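Local coordinates for protein NADH-rubredoxin oxidoreductase (Clostridium acetobutylicum, PDB 3KLJ) that uses FAD to pass electrons from NADH to rubredoxin, an intermediate step in the chain that scavenges dioxygen in an obligate anaerobe, at residues K244-N250 with V266-Y270; N250-E254 with V286-N290. All blocks are in the same frame, centred on the assembly; numbering follows the deposited sequence.

Interaction 1: residues K244-N250 with V266-Y270; sequences KRGILVN and VAEFY
A two-stranded parallel sheet within the FAD-binding domain pairs Ile247 with Ala267 and Leu248 with Glu268. Its backbone ladder runs from Ile247 N to Val266 O (2.7 Å), from Glu268 N to Ile247 O (2.7 Å) and from Val249 N to Glu268 O (3.0 Å). Just ahead of the first rung Gly246, without a side chain, lets its CA approach Val266 O to 3.3 Å.

Glu268 then reaches past the strand into the turn. With CG anti to its backbone N (chi1 175°) and the rest of the chain extended, it carries its carboxylate up to the Gly246 amide. Gly246 N meets Glu268 OE2 at 2.8 Å, almost straight at 175° and nearly along the C-O axis; Arg245 N gives the same oxygen a second, weak and bent bond. Two backbone N-H groups thus hold one carboxylate oxygen, which fixes the turn to the strand. Leu248 runs alongside in the same direction, its CD1 3.7 Å from Glu268 CD, a greasy flank for the acid. The guanidinium of Arg245 leads away, bonding Val229 O and Asn273 OD1 instead.

This small parallel pair belongs to the glutathione-reductase-type fold, and Asp265, an FAD-binding residue, directly precedes Val266. On the face carrying Ile247, Val249 and Ala267, compact aliphatic groups suit the close fit: Ile247 CD1 meets Val266 CG2 at 3.7 Å, while Val249 and Ile247 also rest on Ala262 of strand 260-262. Farther along the same face, the Phe269 ring turns its edge to segment 244-250, with CD1 3.5 Å from Val249 O, which lies in the ring plane; Tyr298 stacks edge-to-face with this ring, and Gln283 of helix 277-291 touches both Ala267 and Phe269.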
loop_
_atom_site.group_PDB
_atom_site.type_symbol
_atom_site.label_atom_id
_atom_site.label_comp_id
_atom_site.label_asym_id
_atom_site.label_seq_id
_atom_site.Cartn_x
_atom_site.Cartn_y
_atom_site.Cartn_z
ATOM N N LYS A 244 5.834 13.496 9.535
ATOM C CA LYS A 244 5.139 12.911 10.676
ATOM C C LYS A 244 5.193 11.395 10.515
ATOM O O LYS A 244 6.162 10.774 10.941
ATOM C CB LYS A 244 3.701 13.442 10.796
ATOM C CG LYS A 244 3.597 14.963 10.947
ATOM C CD LYS A 244 4.034 15.450 12.323
ATOM C CE LYS A 244 4.111 16.971 12.363
ATOM N NZ LYS A 244 4.500 17.501 13.718
ATOM N N ARG A 245 4.161 10.805 9.914
ATOM C CA ARG A 245 4.243 9.430 9.446
ATOM C C ARG A 245 5.063 9.423 8.151
ATOM O O ARG A 245 6.012 8.655 8.017
ATOM C CB ARG A 245 2.847 8.834 9.198
ATOM C CG ARG A 245 2.866 7.510 8.400
ATOM C CD ARG A 245 1.497 6.818 8.410
ATOM N NE ARG A 245 1.503 5.638 7.550
ATOM C CZ ARG A 245 1.684 4.389 7.979
ATOM N NH1 ARG A 245 1.876 4.132 9.273
ATOM N NH2 ARG A 245 1.677 3.394 7.106
ATOM N N GLY A 246 4.682 10.287 7.209
ATOM C CA GLY A 246 5.389 10.410 5.949
ATOM C C GLY A 246 6.025 11.775 5.813
ATOM O O GLY A 246 5.926 12.595 6.735
ATOM N N ILE A 247 6.680 12.018 4.675
ATOM C CA ILE A 247 7.239 13.337 4.370
ATOM C C ILE A 247 6.070 14.266 4.030
ATOM O O ILE A 247 5.252 13.952 3.167
ATOM C CB ILE A 247 8.274 13.297 3.194
ATOM C CG1 ILE A 247 9.490 12.437 3.567
ATOM C CG2 ILE A 247 8.726 14.717 2.800
ATOM C CD1 ILE A 247 10.429 12.137 2.408
ATOM N N LEU A 248 6.003 15.403 4.719
ATOM C CA LEU A 248 4.891 16.337 4.561
ATOM C C LEU A 248 5.005 17.078 3.229
ATOM O O LEU A 248 6.068 17.633 2.919
ATOM C CB LEU A 248 4.856 17.318 5.745
ATOM C CG LEU A 248 4.053 16.999 7.030
ATOM C CD1 LEU A 248 3.817 15.493 7.343
ATOM C CD2 LEU A 248 4.612 17.720 8.250
ATOM N N VAL A 249 3.925 17.076 2.437
ATOM C CA VAL A 249 3.916 17.791 1.141
ATOM C C VAL A 249 2.673 18.644 0.963
ATOM O O VAL A 249 1.629 18.340 1.542
ATOM C CB VAL A 249 4.025 16.832 -0.074
ATOM C CG1 VAL A 249 5.382 16.152 -0.092
ATOM C CG2 VAL A 249 2.876 15.818 -0.068
ATOM N N ASN A 250 2.794 19.728 0.192
ATOM C CA ASN A 250 1.617 20.498 -0.228
ATOM C C ASN A 250 1.012 19.898 -1.512
ATOM O O ASN A 250 1.393 18.794 -1.923
ATOM C CB ASN A 250 1.876 22.026 -0.286
ATOM C CG ASN A 250 2.808 22.469 -1.443
ATOM O OD1 ASN A 250 3.164 23.648 -1.541
ATOM N ND2 ASN A 250 3.213 21.542 -2.280
ATOM N N VAL A 266 5.817 7.417 0.459
ATOM C CA VAL A 266 6.653 8.113 1.436
ATOM C C VAL A 266 6.041 9.455 1.902
ATOM O O VAL A 266 6.481 10.018 2.904
ATOM C CB VAL A 266 8.088 8.372 0.888
ATOM C CG1 VAL A 266 8.086 9.509 -0.157
ATOM C CG2 VAL A 266 9.067 8.706 2.038
ATOM N N ALA A 267 5.038 9.940 1.174
ATOM C CA ALA A 267 4.549 11.302 1.322
ATOM C C ALA A 267 3.209 11.387 2.043
ATOM O O ALA A 267 2.330 10.549 1.851
ATOM C CB ALA A 267 4.452 11.971 -0.049
ATOM N N GLU A 268 3.071 12.421 2.869
ATOM C CA GLU A 268 1.880 12.636 3.664
ATOM C C GLU A 268 1.263 13.990 3.287
ATOM O O GLU A 268 1.904 15.044 3.438
ATOM C CB GLU A 268 2.250 12.573 5.151
ATOM C CG GLU A 268 1.123 12.900 6.129
ATOM C CD GLU A 268 1.510 12.626 7.590
ATOM O OE1 GLU A 268 0.820 13.150 8.502
ATOM O OE2 GLU A 268 2.488 11.876 7.830
ATOM N N PHE A 269 0.020 13.944 2.817
ATOM C CA PHE A 269 -0.665 15.099 2.216
ATOM C C PHE A 269 -1.939 15.356 3.001
ATOM O O PHE A 269 -2.856 14.519 3.009
ATOM C CB PHE A 269 -1.018 14.790 0.753
ATOM C CG PHE A 269 -1.808 15.879 0.066
ATOM C CD1 PHE A 269 -1.269 17.158 -0.109
ATOM C CD2 PHE A 269 -3.093 15.622 -0.420
ATOM C CE1 PHE A 269 -2.002 18.160 -0.750
ATOM C CE2 PHE A 269 -3.823 16.603 -1.071
ATOM C CZ PHE A 269 -3.273 17.880 -1.244
ATOM N N TYR A 270 -1.998 16.506 3.669
ATOM C CA TYR A 270 -3.086 16.795 4.598
ATOM C C TYR A 270 -3.316 15.644 5.582
ATOM O O TYR A 270 -4.457 15.301 5.895
ATOM C CB TYR A 270 -4.373 17.134 3.850
ATOM C CG TYR A 270 -4.401 18.554 3.339
ATOM C CD1 TYR A 270 -4.244 18.825 1.987
ATOM C CD2 TYR A 270 -4.583 19.632 4.218
ATOM C CE1 TYR A 270 -4.290 20.137 1.499
ATOM C CE2 TYR A 270 -4.619 20.949 3.740
ATOM C CZ TYR A 270 -4.470 21.187 2.382
ATOM O OH TYR A 270 -4.495 22.464 1.897
#

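Interaction 2: residues N250-E254 with V286-N290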
loop_
_atom_site.group_PDB
_atom_site.type_symbol
_atom_site.label_atom_id
_atom_site.label_comp_id
_atom_site.label_asym_id
_atom_site.label_seq_id
_atom_site.Cartn_x
_atom_site.Cartn_y
_atom_site.Cartn_z
ATOM N N ASN A 250 2.794 19.728 0.192
ATOM C CA ASN A 250 1.617 20.498 -0.228
ATOM C C ASN A 250 1.012 19.898 -1.512
ATOM O O ASN A 250 1.393 18.794 -1.923
ATOM C CB ASN A 250 1.876 22.026 -0.286
ATOM C CG ASN A 250 2.808 22.469 -1.443
ATOM O OD1 ASN A 250 3.164 23.648 -1.541
ATOM N ND2 ASN A 250 3.213 21.542 -2.280
ATOM N N ASP A 251 0.053 20.598 -2.118
ATOM C CA ASP A 251 -0.656 20.085 -3.297
ATOM C C ASP A 251 0.247 20.049 -4.541
ATOM O O ASP A 251 -0.038 19.321 -5.504
ATOM C CB ASP A 251 -1.901 20.933 -3.570
ATOM C CG ASP A 251 -1.587 22.415 -3.608
ATOM O OD1 ASP A 251 -1.182 22.958 -2.566
ATOM O OD2 ASP A 251 -1.733 23.030 -4.676
ATOM N N HIS A 252 1.338 20.819 -4.505
ATOM C CA HIS A 252 2.364 20.770 -5.559
ATOM C C HIS A 252 3.387 19.648 -5.365
ATOM O O HIS A 252 4.349 19.543 -6.120
ATOM C CB HIS A 252 3.091 22.116 -5.630
ATOM C CG HIS A 252 2.173 23.272 -5.839
ATOM N ND1 HIS A 252 1.404 23.414 -6.975
ATOM C CD2 HIS A 252 1.898 24.343 -5.059
ATOM C CE1 HIS A 252 0.693 24.525 -6.884
ATOM N NE2 HIS A 252 0.974 25.104 -5.730
ATOM N N MET A 253 3.180 18.829 -4.335
ATOM C CA MET A 253 4.133 17.801 -3.890
ATOM C C MET A 253 5.475 18.356 -3.368
ATOM O O MET A 253 6.467 17.639 -3.302
ATOM C CB MET A 253 4.335 16.708 -4.958
ATOM C CG MET A 253 3.116 15.816 -5.180
ATOM S SD MET A 253 2.612 14.980 -3.663
ATOM C CE MET A 253 0.994 15.709 -3.316
ATOM N N GLU A 254 5.483 19.631 -2.983
ATOM C CA GLU A 254 6.670 20.280 -2.407
ATOM C C GLU A 254 6.797 19.981 -0.917
ATOM O O GLU A 254 5.812 20.065 -0.184
ATOM C CB GLU A 254 6.573 21.788 -2.588
ATOM C CG GLU A 254 6.524 22.231 -4.039
ATOM C CD GLU A 254 6.260 23.709 -4.197
ATOM O OE1 GLU A 254 5.373 24.255 -3.496
ATOM O OE2 GLU A 254 6.941 24.327 -5.039
ATOM N N VAL A 286 2.493 14.741 -10.494
ATOM C CA VAL A 286 2.463 16.153 -10.051
ATOM C C VAL A 286 3.868 16.657 -9.656
ATOM O O VAL A 286 4.260 17.768 -10.024
ATOM C CB VAL A 286 1.398 16.389 -8.942
ATOM C CG1 VAL A 286 1.583 17.758 -8.243
ATOM C CG2 VAL A 286 -0.008 16.294 -9.525
ATOM N N ALA A 287 4.618 15.818 -8.943
ATOM C CA ALA A 287 5.987 16.136 -8.548
ATOM C C ALA A 287 6.919 16.377 -9.742
ATOM O O ALA A 287 7.686 17.338 -9.737
ATOM C CB ALA A 287 6.553 15.038 -7.625
ATOM N N GLY A 288 6.873 15.483 -10.739
ATOM C CA GLY A 288 7.699 15.623 -11.937
ATOM C C GLY A 288 7.393 16.905 -12.698
ATOM O O GLY A 288 8.307 17.627 -13.122
ATOM N N LEU A 289 6.097 17.172 -12.862
ATOM C CA LEU A 289 5.573 18.375 -13.523
ATOM C C LEU A 289 6.034 19.663 -12.839
ATOM O O LEU A 289 6.468 20.609 -13.506
ATOM C CB LEU A 289 4.034 18.320 -13.543
ATOM C CG LEU A 289 3.205 17.960 -14.795
ATOM C CD1 LEU A 289 3.975 17.308 -15.975
ATOM C CD2 LEU A 289 1.970 17.130 -14.414
ATOM N N ASN A 290 5.928 19.699 -11.510
ATOM C CA ASN A 290 6.330 20.870 -10.725
ATOM C C ASN A 290 7.847 21.075 -10.739
ATOM O O ASN A 290 8.327 22.205 -10.875
ATOM C CB ASN A 290 5.821 20.756 -9.284
ATOM C CG ASN A 290 4.402 21.272 -9.116
ATOM O OD1 ASN A 290 4.179 22.474 -8.930
ATOM N ND2 ASN A 290 3.444 20.371 -9.146
#
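Val286, on helix 277-291, meets the type I beta turn Asn250-Met253 with one methyl. With CG1 anti to the backbone N (chi1 166°), that methyl is the one turned to the loop, coming within 3.5 Å of Asp251 O and 3.9 Å of Met253 CG, while the valine and methionine side chains cross at about a right angle. A beta-branched residue suits this spot, since it sets a methyl against the backbone of the turn, where no polar group is needed.

Ala287 follows, and its small side chain lets Met253 come close: the two CB atoms are 3.8 Å apart. The longer methionine chain folds back at its middle bonds and leads away from the helix, toward Tyr298, while its backbone is bonded to Ala262 of strand 260-262.

One turn of helix after Val286, Asn290 points at the loop. Its ND2 donates back to Val286 O (2.9 Å), the acceptor lying close to the amide plane; Asn290 N reaches the same carbonyl from the opposite face. With ND2 turned inward, OD1 faces His252, 3.5 Å from its CB, and the amide and imidazole planes stand 64° apart. Asn290 ND2 and His252 ND1 both donate to Ala296 O, a single carbonyl after the helix that ties the two residues together. The carboxylate of Asp251, bonded to Ser297 OG, places OD2 3.5 Å above the centre of the imidazole.

The direct contact is therefore van der Waals, and its polar groups are joined through a third segment, the chain at 296-298. ND1 carries a proton in donating to Ala296 O, and the acid above the ring would probably favour a second one on the imidazole.

Interactions 1 and 2 meet at Asn250, where the strand of 247-249 runs into the turn that packs on helix 277-291, and their segments alternate along the chain. Interaction 1 mixes buried and exposed residues: a backbone ladder beside the cofactor region, closed by one carboxylate gripping a turn. Interaction 2 is more buried and lacks such a ladder, resting on apolar side chains and on polar links through a neighbouring segment. Phe269 bridges the two, its CE1 lying 3.5 Å from Asp251 CA and its CD1 near Met253 CE. Helix 277-291 serves both, touching the strand 267-269 through Gln283 and the turn farther on.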